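PDB 3BEM: putative NAD(P)H nitroreductase MhqN from Bacillus subtilis, which is a putative FMN-dependent, homodimeric oxidoreductase of the nitroreductase family that may contribute to the degradation of aromatic compounds. Local coordinates for residues B[34-37]-B[38-41]; B[64-67]-B[68-71]; B[120-123]-B[124-128]; B[142-145]-B[146-150]. The protein carries 3 engineered substitutions. All blocks are in the same frame, centred on the assembly; numbering follows the deposited sequence.

Contact 1. Residues B[34-37]-B[38-41]; sequences PITK and EDLN. With PGO (S-1,2-propanediol), chain H.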
loop_
_atom_site.group_PDB
_atom_site.type_symbol
_atom_site.label_atom_id
_atom_site.label_comp_id
_atom_site.label_asym_id
_atom_site.label_seq_id
_atom_site.Cartn_x
_atom_site.Cartn_y
_atom_site.Cartn_z
ATOM N N PRO B 34 0.260 26.088 -6.891
ATOM C CA PRO B 34 -1.072 25.504 -7.089
ATOM C C PRO B 34 -0.954 24.235 -7.883
ATOM O O PRO B 34 -0.108 24.127 -8.763
ATOM C CB PRO B 34 -1.841 26.611 -7.848
ATOM C CG PRO B 34 -0.809 27.450 -8.427
ATOM C CD PRO B 34 0.407 27.386 -7.572
ATOM N N ILE B 35 -1.816 23.280 -7.559
ATOM C CA ILE B 35 -1.941 22.036 -8.317
ATOM C C ILE B 35 -3.287 21.987 -9.019
ATOM O O ILE B 35 -4.270 22.454 -8.463
ATOM C CB ILE B 35 -1.712 20.823 -7.389
ATOM C CG1 ILE B 35 -1.384 19.548 -8.194
ATOM C CG2 ILE B 35 -2.892 20.564 -6.504
ATOM C CD1 ILE B 35 -0.957 18.316 -7.356
ATOM N N THR B 36 -3.307 21.475 -10.256
ATOM C CA THR B 36 -4.520 21.485 -11.059
ATOM C C THR B 36 -5.111 20.089 -11.138
ATOM O O THR B 36 -4.435 19.081 -10.861
ATOM C CB THR B 36 -4.224 22.001 -12.465
ATOM O OG1 THR B 36 -3.433 21.054 -13.209
ATOM C CG2 THR B 36 -3.474 23.333 -12.385
ATOM N N LYS B 37 -6.386 20.034 -11.502
ATOM C CA LYS B 37 -7.017 18.754 -11.805
ATOM C C LYS B 37 -6.239 18.009 -12.895
ATOM O O LYS B 37 -6.147 16.761 -12.846
ATOM C CB LYS B 37 -8.495 18.938 -12.202
ATOM C CG LYS B 37 -9.367 19.421 -11.061
ATOM C CD LYS B 37 -10.841 19.564 -11.485
ATOM C CE LYS B 37 -11.658 20.323 -10.466
ATOM N NZ LYS B 37 -13.072 20.479 -10.923
ATOM N N GLU B 38 -5.656 18.713 -13.868
ATOM C CA GLU B 38 -4.827 18.062 -14.901
ATOM C C GLU B 38 -3.577 17.371 -14.314
ATOM O O GLU B 38 -3.241 16.246 -14.679
ATOM C CB GLU B 38 -4.403 19.073 -15.968
ATOM C CG GLU B 38 -5.556 19.621 -16.817
ATOM C CD GLU B 38 -5.407 21.095 -17.148
ATOM O OE1 GLU B 38 -4.496 21.759 -16.619
ATOM O OE2 GLU B 38 -6.210 21.604 -17.935
ATOM N N ASP B 39 -2.866 18.071 -13.417
ATOM C CA ASP B 39 -1.699 17.477 -12.719
ATOM C C ASP B 39 -2.104 16.185 -12.049
ATOM O O ASP B 39 -1.408 15.167 -12.131
ATOM C CB ASP B 39 -1.187 18.404 -11.626
ATOM C CG ASP B 39 -0.566 19.693 -12.145
ATOM O OD1 ASP B 39 0.151 19.656 -13.176
ATOM O OD2 ASP B 39 -0.752 20.765 -11.498
ATOM N N LEU B 40 -3.211 16.243 -11.340
ATOM C CA LEU B 40 -3.668 15.147 -10.523
ATOM C C LEU B 40 -4.219 14.001 -11.366
ATOM O O LEU B 40 -3.955 12.838 -11.091
ATOM C CB LEU B 40 -4.709 15.622 -9.509
ATOM C CG LEU B 40 -4.056 16.396 -8.310
ATOM C CD1 LEU B 40 -5.009 17.399 -7.715
ATOM C CD2 LEU B 40 -3.437 15.429 -7.278
ATOM N N ASN B 41 -4.970 14.330 -12.404
ATOM C CA ASN B 41 -5.504 13.296 -13.261
ATOM C C ASN B 41 -4.403 12.423 -13.909
ATOM O O ASN B 41 -4.532 11.219 -13.991
ATOM C CB ASN B 41 -6.397 13.922 -14.333
ATOM C CG ASN B 41 -7.765 14.363 -13.799
ATOM O OD1 ASN B 41 -8.260 13.903 -12.754
ATOM N ND2 ASN B 41 -8.418 15.227 -14.578
HETATM C C1 PGO H . -4.361 25.066 -5.380
HETATM C C2 PGO H . -5.723 24.598 -5.890
HETATM C C3 PGO H . -6.835 25.599 -5.523
HETATM O O1 PGO H . -3.372 24.030 -5.340
HETATM O O2 PGO H . -5.652 24.387 -7.322
HETATM O O HOH W 1 0.192 23.231 -11.367
#
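A capping box starts helix 37-47, with T36 at the N-cap and D39 three residues on exchanging one bond in each direction. D39 N donates to T36 OG1 at 3.0 Å, and in return T36 N donates to D39 OD2 at 2.9 Å, an almost straight bond (166°) that meets the carboxylate on its anti side, 31° out of plane. The first torsion of T36 (chi1 70°) holds OG1 between its own backbone N and carbonyl carbon, where it faces the first turn and can also give D39 OD2 a weak bond. That oxygen has a further donor: a water 2.6 Å from D39 OD2 also donates to P34 O and ties the incoming loop to the cap. Beside the polar pair lies a hydrophobic staple. I35, just before the N-cap, sets CD1 3.8 Å from L40 CG, the two side chains crossing at about a right angle, while I35 CG1 lies 3.6 Å from D39 OD2. A propanediol, probably from the crystallisation liquor, sits on the I35 backbone, I35 N giving to its O1 at 2.8 Å and its O2 donating to I35 O. Beyond the turn, I35 leans on L65, S87 and W163 of neighbouring loops, with D39 also on W163, whereas N41 OD1 is hydrogen-bonded to Y217 OH of the second subunit, a tyrosine that packs on K37 and L40 at the start of helix 37-47.

Contact 2. Residues B[64-67]-B[68-71]; sequences VLDQ and DVKE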
loop_
_atom_site.group_PDB
_atom_site.type_symbol
_atom_site.label_atom_id
_atom_site.label_comp_id
_atom_site.label_asym_id
_atom_site.label_seq_id
_atom_site.Cartn_x
_atom_site.Cartn_y
_atom_site.Cartn_z
ATOM N N VAL B 64 -9.300 17.588 -2.298
ATOM C CA VAL B 64 -9.722 18.907 -1.843
ATOM C C VAL B 64 -8.702 19.945 -2.280
ATOM O O VAL B 64 -7.559 19.970 -1.791
ATOM C CB VAL B 64 -9.918 18.966 -0.307
ATOM C CG1 VAL B 64 -10.528 20.329 0.105
ATOM C CG2 VAL B 64 -10.795 17.758 0.162
ATOM N N LEU B 65 -9.149 20.830 -3.174
ATOM C CA LEU B 65 -8.342 21.944 -3.680
ATOM C C LEU B 65 -8.810 23.235 -3.027
ATOM O O LEU B 65 -8.073 24.227 -2.921
ATOM C CB LEU B 65 -8.487 22.038 -5.214
ATOM C CG LEU B 65 -8.152 20.794 -6.053
ATOM C CD1 LEU B 65 -8.603 20.955 -7.522
ATOM C CD2 LEU B 65 -6.699 20.522 -5.969
ATOM N N ASP B 66 -10.059 23.239 -2.593
ATOM C CA ASP B 66 -10.651 24.451 -2.010
ATOM C C ASP B 66 -9.976 24.861 -0.704
ATOM O O ASP B 66 -10.010 24.132 0.281
ATOM C CB ASP B 66 -12.160 24.266 -1.800
ATOM C CG ASP B 66 -12.853 25.564 -1.402
ATOM O OD1 ASP B 66 -12.798 25.947 -0.217
ATOM O OD2 ASP B 66 -13.411 26.227 -2.291
ATOM N N GLN B 67 -9.409 26.068 -0.669
ATOM C CA GLN B 67 -8.655 26.475 0.486
ATOM C C GLN B 67 -9.534 26.648 1.734
ATOM O O GLN B 67 -9.115 26.376 2.857
ATOM C CB GLN B 67 -7.841 27.722 0.171
ATOM C CG GLN B 67 -6.866 28.086 1.228
ATOM C CD GLN B 67 -5.813 27.013 1.519
ATOM O OE1 GLN B 67 -5.587 26.092 0.749
ATOM N NE2 GLN B 67 -5.147 27.180 2.637
ATOM N N ASP B 68 -10.779 27.070 1.558
ATOM C CA ASP B 68 -11.643 27.216 2.720
ATOM C C ASP B 68 -11.900 25.851 3.362
ATOM O O ASP B 68 -11.918 25.709 4.589
ATOM C CB ASP B 68 -12.968 27.852 2.316
ATOM C CG ASP B 68 -13.894 28.082 3.506
ATOM O OD1 ASP B 68 -13.484 28.798 4.437
ATOM O OD2 ASP B 68 -15.015 27.551 3.494
ATOM N N VAL B 69 -12.126 24.850 2.528
ATOM C CA VAL B 69 -12.344 23.490 3.028
ATOM C C VAL B 69 -11.082 22.948 3.718
ATOM O O VAL B 69 -11.157 22.331 4.759
ATOM C CB VAL B 69 -12.821 22.517 1.955
ATOM C CG1 VAL B 69 -13.057 21.159 2.559
ATOM C CG2 VAL B 69 -14.131 23.013 1.300
ATOM N N LYS B 70 -9.918 23.229 3.147
ATOM C CA LYS B 70 -8.658 22.791 3.775
ATOM C C LYS B 70 -8.469 23.425 5.144
ATOM O O LYS B 70 -8.072 22.751 6.098
ATOM C CB LYS B 70 -7.466 23.098 2.837
ATOM C CG LYS B 70 -7.434 22.208 1.596
ATOM C CD LYS B 70 -6.714 22.797 0.367
ATOM C CE LYS B 70 -5.206 22.637 0.391
ATOM N NZ LYS B 70 -4.491 23.553 1.385
ATOM N N GLU B 71 -8.737 24.726 5.240
ATOM C CA GLU B 71 -8.716 25.412 6.523
ATOM C C GLU B 71 -9.622 24.689 7.505
ATOM O O GLU B 71 -9.214 24.429 8.647
ATOM C CB GLU B 71 -9.139 26.878 6.395
ATOM C CG GLU B 71 -8.112 27.794 5.695
ATOM C CD GLU B 71 -8.708 29.172 5.237
ATOM O OE1 GLU B 71 -9.886 29.515 5.560
ATOM O OE2 GLU B 71 -7.989 29.914 4.524
#
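D66 is the N-cap of helix 67-76, where the chain leaves strand 59-64: D66 OD1 accepts from V69 N at 3.0 Å through the anti lone pair, which supplies an amide of the first turn with the acceptor that the helix cannot give it. The carbonyl of the same residue continues the pattern, D66 O taking K70 N. One residue further on, Q67 O is met by E71 N at 2.9 Å. K70 is buried. Bends at chi3 (82°) and chi4 (-73°) curl its chain back, bringing K70 NZ to Q67 OE1 at 2.8 Å, 19° out of the carbonyl plane. The ammonium has two more acceptors in the backbone carbonyls of V83 and S86, and the other end of the Q67 amide, NE2, gives to V84 O; lysine and glutamine thus pin the segment around 83-86 to the helix start. A methionine in place of K70 would probably leave Q67 OE1 and the carbonyls of V83 and S86 without the ammonium they share. On the apolar side of the turn, V64 and V69 cross at about a right angle, with V64 CG1 3.6 Å from V69 CG1.

Contact 3. Residues B[120-123]-B[124-128]; sequences YDHM and VQDTV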
loop_
_atom_site.group_PDB
_atom_site.type_symbol
_atom_site.label_atom_id
_atom_site.label_comp_id
_atom_site.label_asym_id
_atom_site.label_seq_id
_atom_site.Cartn_x
_atom_site.Cartn_y
_atom_site.Cartn_z
ATOM N N TYR B 120 -19.727 -16.219 -16.137
ATOM C CA TYR B 120 -19.811 -14.872 -15.572
ATOM C C TYR B 120 -20.589 -14.922 -14.269
ATOM O O TYR B 120 -20.163 -14.384 -13.270
ATOM C CB TYR B 120 -20.441 -13.904 -16.586
ATOM C CG TYR B 120 -20.999 -12.635 -15.989
ATOM C CD1 TYR B 120 -20.189 -11.541 -15.736
ATOM C CD2 TYR B 120 -22.351 -12.538 -15.667
ATOM C CE1 TYR B 120 -20.728 -10.389 -15.187
ATOM C CE2 TYR B 120 -22.883 -11.382 -15.133
ATOM C CZ TYR B 120 -22.053 -10.314 -14.878
ATOM O OH TYR B 120 -22.589 -9.157 -14.328
ATOM N N ASP B 121 -21.743 -15.576 -14.242
ATOM C CA ASP B 121 -22.485 -15.680 -12.983
ATOM C C ASP B 121 -21.675 -16.350 -11.887
ATOM O O ASP B 121 -21.743 -15.933 -10.720
ATOM C CB ASP B 121 -23.801 -16.446 -13.176
ATOM C CG ASP B 121 -24.826 -15.650 -13.959
ATOM O OD1 ASP B 121 -24.664 -14.427 -14.122
ATOM O OD2 ASP B 121 -25.818 -16.254 -14.423
ATOM N N HIS B 122 -20.904 -17.377 -12.265
ATOM C CA HIS B 122 -20.072 -18.116 -11.330
ATOM C C HIS B 122 -18.963 -17.203 -10.771
ATOM O O HIS B 122 -18.666 -17.215 -9.564
ATOM C CB HIS B 122 -19.430 -19.322 -12.026
ATOM C CG HIS B 122 -18.517 -20.101 -11.137
ATOM N ND1 HIS B 122 -18.989 -20.944 -10.151
ATOM C CD2 HIS B 122 -17.165 -20.145 -11.058
ATOM C CE1 HIS B 122 -17.967 -21.481 -9.513
ATOM N NE2 HIS B 122 -16.848 -20.999 -10.029
HETATM N N MSE B 123 -18.352 -16.438 -11.669
HETATM C CA MSE B 123 -17.250 -15.551 -11.260
HETATM C C MSE B 123 -17.732 -14.478 -10.279
HETATM O O MSE B 123 -17.057 -14.194 -9.277
HETATM C CB MSE B 123 -16.611 -14.908 -12.451
HETATM C CG MSE B 123 -15.503 -13.963 -12.093
HETATM SE SE MSE B 123 -14.792 -13.041 -13.650
HETATM C CE MSE B 123 -13.949 -14.617 -14.502
ATOM N N VAL B 124 -18.856 -13.852 -10.593
ATOM C CA VAL B 124 -19.483 -12.872 -9.691
ATOM C C VAL B 124 -19.790 -13.550 -8.345
ATOM O O VAL B 124 -19.412 -13.063 -7.258
ATOM C CB VAL B 124 -20.757 -12.280 -10.323
ATOM C CG1 VAL B 124 -21.490 -11.404 -9.338
ATOM C CG2 VAL B 124 -20.488 -11.551 -11.654
ATOM N N GLN B 125 -20.402 -14.737 -8.404
ATOM C CA GLN B 125 -20.711 -15.481 -7.172
ATOM C C GLN B 125 -19.496 -15.855 -6.327
ATOM O O GLN B 125 -19.560 -15.718 -5.103
ATOM C CB GLN B 125 -21.581 -16.738 -7.481
ATOM C CG GLN B 125 -23.015 -16.350 -7.813
ATOM C CD GLN B 125 -23.912 -17.539 -8.235
ATOM O OE1 GLN B 125 -23.417 -18.612 -8.636
ATOM N NE2 GLN B 125 -25.244 -17.338 -8.138
ATOM N N ASP B 126 -18.389 -16.271 -6.951
ATOM C CA ASP B 126 -17.128 -16.538 -6.251
ATOM C C ASP B 126 -16.657 -15.292 -5.480
ATOM O O ASP B 126 -16.326 -15.383 -4.293
ATOM C CB ASP B 126 -16.009 -16.956 -7.224
ATOM C CG ASP B 126 -16.043 -18.465 -7.606
ATOM O OD1 ASP B 126 -16.822 -19.255 -7.018
ATOM O OD2 ASP B 126 -15.252 -18.850 -8.512
ATOM N N THR B 127 -16.637 -14.134 -6.147
ATOM C CA THR B 127 -16.139 -12.903 -5.536
ATOM C C THR B 127 -17.042 -12.436 -4.402
ATOM O O THR B 127 -16.599 -12.174 -3.305
ATOM C CB THR B 127 -15.973 -11.764 -6.582
ATOM O OG1 THR B 127 -14.986 -12.151 -7.548
ATOM C CG2 THR B 127 -15.519 -10.459 -5.907
ATOM N N VAL B 128 -18.335 -12.380 -4.664
ATOM C CA VAL B 128 -19.297 -11.973 -3.637
ATOM C C VAL B 128 -19.255 -12.896 -2.418
ATOM O O VAL B 128 -19.173 -12.434 -1.272
ATOM C CB VAL B 128 -20.698 -11.855 -4.257
ATOM C CG1 VAL B 128 -21.761 -11.542 -3.217
ATOM C CG2 VAL B 128 -20.642 -10.777 -5.339
HETATM O O HOH W 2 -13.927 -14.392 -8.748
#
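Y120 points its ring away from its own backbone nitrogen (CG anti to N, chi1 160°), while V124 keeps CG2 beside its backbone N, opposite the carbonyl carbon; between them these torsions place the methyl over one face of the ring. V124 CG2 lies 3.9 Å from the centroid of the Y120 ring and 20° off its normal, a CH-pi contact somewhat displaced toward the rim, nearest to Y120 CE1 at 3.7 Å. H122 also carries its ring anti to the backbone N. D126 OD1 lies over one face of that ring, while D126 OD2 stands 3.1 Å from H122 NE2 at an angle too poor for a hydrogen bond, the ring and carboxylate planes 73° apart. If the imidazole is protonated, the attraction would probably be electrostatic. Both pairs are spaced four residues apart along helix 117-134, whose backbone runs the regular ladder of V124 N to Y120 O, Q125 N to D121 O, D126 N to H122 O and T127 N to M123 O. A water donates to M123 O and lies 2.8 Å from T127 OG1, which is itself hydrogen-bonded to Y106 OH. The helix leans on helix 102-111, where Y120 packs against Y106 and K110, and selenomethionine M123 against Y106 and L109. A leucine in place of Y120 would probably leave the V124 methyl without its aromatic face and A103 O without the hydroxyl donor that reaches it. V124 N meets the carbonyl of that same tyrosine, Y120 O, at 3.0 Å in a nearly straight bond.

Contact 4. Residues B[142-145]-B[146-150]; sequences EAIR and NASLS. With FMN (flavin mononucleotide), chain E.
N146 and E142 meet one turn apart on helix 136-161, beside the dimethylbenzene end of the flavin. From N146 CB, 3.4 Å from E142 O, the chain turns with CG opposite its own carbonyl carbon (chi1 -72°), and this brings the amide back alongside the preceding turn. N146 ND2 gives a bond of 2.9 Å to E142 O and a weak one to E142 OE1 at 3.1 Å. The backbone N146 N uses E142 O too, from the other face of the carbonyl plane, so that this oxygen is gripped twice. At the opposite end of the amide, N146 OD1 accepts from A53 N and touches the flavin, 3.7 Å from FMN C7M; L149 comes in beside it, L149 CD1 3.4 Å from FMN C8M. The second oxygen of E142 belongs to R145, whose NE and NH2 both reach E142 OE2 side-on in the guanidinium plane, R145 NH2 at 2.8 Å as a salt bridge. Further along, S148 OG gives to I144 O at 2.8 Å, a serine returning its hydroxyl to its own helix. R145 packs on S148 of the second subunit, and S148 on its R145; that subunit also supplies K82, R205 and R208 to this flavin. Chemically, a buried acid and base probably offset each other here, and with its polar ends engaged by E142 and A53 the N146 amide is held from turning against the flavin methyls.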
loop_
_atom_site.group_PDB
_atom_site.type_symbol
_atom_site.label_atom_id
_atom_site.label_comp_id
_atom_site.label_asym_id
_atom_site.label_seq_id
_atom_site.Cartn_x
_atom_site.Cartn_y
_atom_site.Cartn_z
ATOM N N GLU B 142 -10.247 -5.312 3.869
ATOM C CA GLU B 142 -10.058 -5.217 2.421
ATOM C C GLU B 142 -10.084 -3.782 1.955
ATOM O O GLU B 142 -9.279 -3.378 1.097
ATOM C CB GLU B 142 -11.126 -6.060 1.693
ATOM C CG GLU B 142 -10.715 -7.511 1.627
ATOM C CD GLU B 142 -9.532 -7.738 0.680
ATOM O OE1 GLU B 142 -9.717 -7.735 -0.553
ATOM O OE2 GLU B 142 -8.408 -7.902 1.173
ATOM N N ALA B 143 -10.948 -2.986 2.563
ATOM C CA ALA B 143 -11.009 -1.539 2.305
ATOM C C ALA B 143 -9.654 -0.900 2.620
ATOM O O ALA B 143 -9.131 -0.126 1.819
ATOM C CB ALA B 143 -12.087 -0.906 3.139
ATOM N N ILE B 144 -9.108 -1.205 3.796
ATOM C CA ILE B 144 -7.833 -0.646 4.240
ATOM C C ILE B 144 -6.689 -1.138 3.375
ATOM O O ILE B 144 -5.870 -0.353 2.892
ATOM C CB ILE B 144 -7.603 -0.957 5.722
ATOM C CG1 ILE B 144 -8.659 -0.263 6.584
ATOM C CG2 ILE B 144 -6.183 -0.546 6.147
ATOM C CD1 ILE B 144 -8.619 -0.714 8.071
ATOM N N ARG B 145 -6.661 -2.444 3.106
ATOM C CA ARG B 145 -5.549 -3.064 2.370
ATOM C C ARG B 145 -5.467 -2.540 0.943
ATOM O O ARG B 145 -4.422 -2.106 0.481
ATOM C CB ARG B 145 -5.671 -4.565 2.432
ATOM C CG ARG B 145 -4.720 -5.323 1.537
ATOM C CD ARG B 145 -4.537 -6.821 2.034
ATOM N NE ARG B 145 -5.829 -7.389 2.383
ATOM C CZ ARG B 145 -6.149 -7.891 3.566
ATOM N NH1 ARG B 145 -5.238 -8.064 4.520
ATOM N NH2 ARG B 145 -7.384 -8.274 3.772
ATOM N N ASN B 146 -6.565 -2.599 0.233
ATOM C CA ASN B 146 -6.556 -2.226 -1.164
ATOM C C ASN B 146 -6.339 -0.707 -1.326
ATOM O O ASN B 146 -5.596 -0.256 -2.230
ATOM C CB ASN B 146 -7.784 -2.715 -1.866
ATOM C CG ASN B 146 -7.769 -4.204 -2.059
ATOM O OD1 ASN B 146 -7.061 -4.711 -2.925
ATOM N ND2 ASN B 146 -8.493 -4.929 -1.176
ATOM N N ALA B 147 -6.963 0.123 -0.455
ATOM C CA ALA B 147 -6.771 1.573 -0.536
ATOM C C ALA B 147 -5.308 1.935 -0.224
ATOM O O ALA B 147 -4.759 2.898 -0.738
ATOM C CB ALA B 147 -7.706 2.373 0.385
ATOM N N SER B 148 -4.649 1.168 0.636
ATOM C CA SER B 148 -3.265 1.481 1.003
ATOM C C SER B 148 -2.275 1.132 -0.111
ATOM O O SER B 148 -1.322 1.862 -0.342
ATOM C CB SER B 148 -2.906 0.795 2.362
ATOM O OG SER B 148 -3.682 1.309 3.441
ATOM N N LEU B 149 -2.490 0.006 -0.796
ATOM C CA LEU B 149 -1.753 -0.303 -2.024
ATOM C C LEU B 149 -1.893 0.897 -3.002
ATOM O O LEU B 149 -0.920 1.330 -3.607
ATOM C CB LEU B 149 -2.311 -1.540 -2.678
ATOM C CG LEU B 149 -2.035 -2.882 -1.978
ATOM C CD1 LEU B 149 -2.918 -3.942 -2.657
ATOM C CD2 LEU B 149 -0.562 -3.328 -2.036
ATOM N N SER B 150 -3.128 1.356 -3.196
ATOM C CA SER B 150 -3.426 2.447 -4.118
ATOM C C SER B 150 -2.685 3.712 -3.679
ATOM O O SER B 150 -2.075 4.410 -4.497
ATOM C CB SER B 150 -4.949 2.688 -4.121
ATOM O OG SER B 150 -5.289 3.644 -5.086
HETATM N N1 FMN E . -4.599 -13.015 -7.549
HETATM C C2 FMN E . -4.704 -14.387 -7.438
HETATM O O2 FMN E . -4.498 -15.092 -8.435
HETATM N N3 FMN E . -5.051 -14.972 -6.228
HETATM C C4 FMN E . -5.311 -14.205 -5.100
HETATM O O4 FMN E . -5.426 -14.808 -4.011
HETATM C C4A FMN E . -5.212 -12.791 -5.227
HETATM N N5 FMN E . -5.469 -11.956 -4.142
HETATM C C5A FMN E . -5.270 -10.584 -4.269
HETATM C C6 FMN E . -5.441 -9.741 -3.158
HETATM C C7 FMN E . -5.296 -8.334 -3.240
HETATM C C7M FMN E . -4.881 -7.576 -1.994
HETATM C C8 FMN E . -4.934 -7.790 -4.467
HETATM C C8M FMN E . -4.167 -6.506 -4.476
HETATM C C9 FMN E . -4.756 -8.623 -5.584
HETATM C C9A FMN E . -4.916 -10.019 -5.522
HETATM N N10 FMN E . -4.719 -10.840 -6.627
HETATM C C10 FMN E . -4.834 -12.214 -6.462
HETATM C "C1'" FMN E . -4.520 -10.242 -8.015
HETATM C "C2'" FMN E . -5.737 -9.423 -8.535
HETATM O "O2'" FMN E . -6.750 -10.275 -9.059
HETATM C "C3'" FMN E . -5.243 -8.444 -9.622
HETATM O "O3'" FMN E . -4.397 -7.477 -8.968
HETATM C "C4'" FMN E . -6.357 -7.801 -10.479
HETATM O "O4'" FMN E . -7.144 -8.766 -11.167
HETATM C "C5'" FMN E . -5.838 -6.883 -11.608
HETATM O "O5'" FMN E . -4.795 -7.446 -12.419
HETATM P P FMN E . -3.526 -6.501 -12.713
HETATM O O1P FMN E . -2.533 -7.199 -13.507
HETATM O O2P FMN E . -3.947 -5.395 -13.541
HETATM O O3P FMN E . -3.033 -6.196 -11.363
#

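Overall arrangement
Along the chain the four contacts follow in series, all in the nitroreductase fold. Contacts 1 and 2 both begin helices, 37-47 and 67-76; their centres lie about 15 Å apart and they touch where L65 packs on I35, K37 and L40. Contact 3, on helix 117-134, lies on the other side of the chain's centre from contact 2, about 41 Å between centres. Contact 4 is central, on the next helix, 136-161, which packs on strands 59-64 and 186-195 of the antiparallel sheet; its centre is about 21 Å from that of contact 3. Contacts 1, 2 and 4 all touch the second subunit, and contact 4 lies beside a flavin that residues of that subunit also hold, so the site is built from both chains.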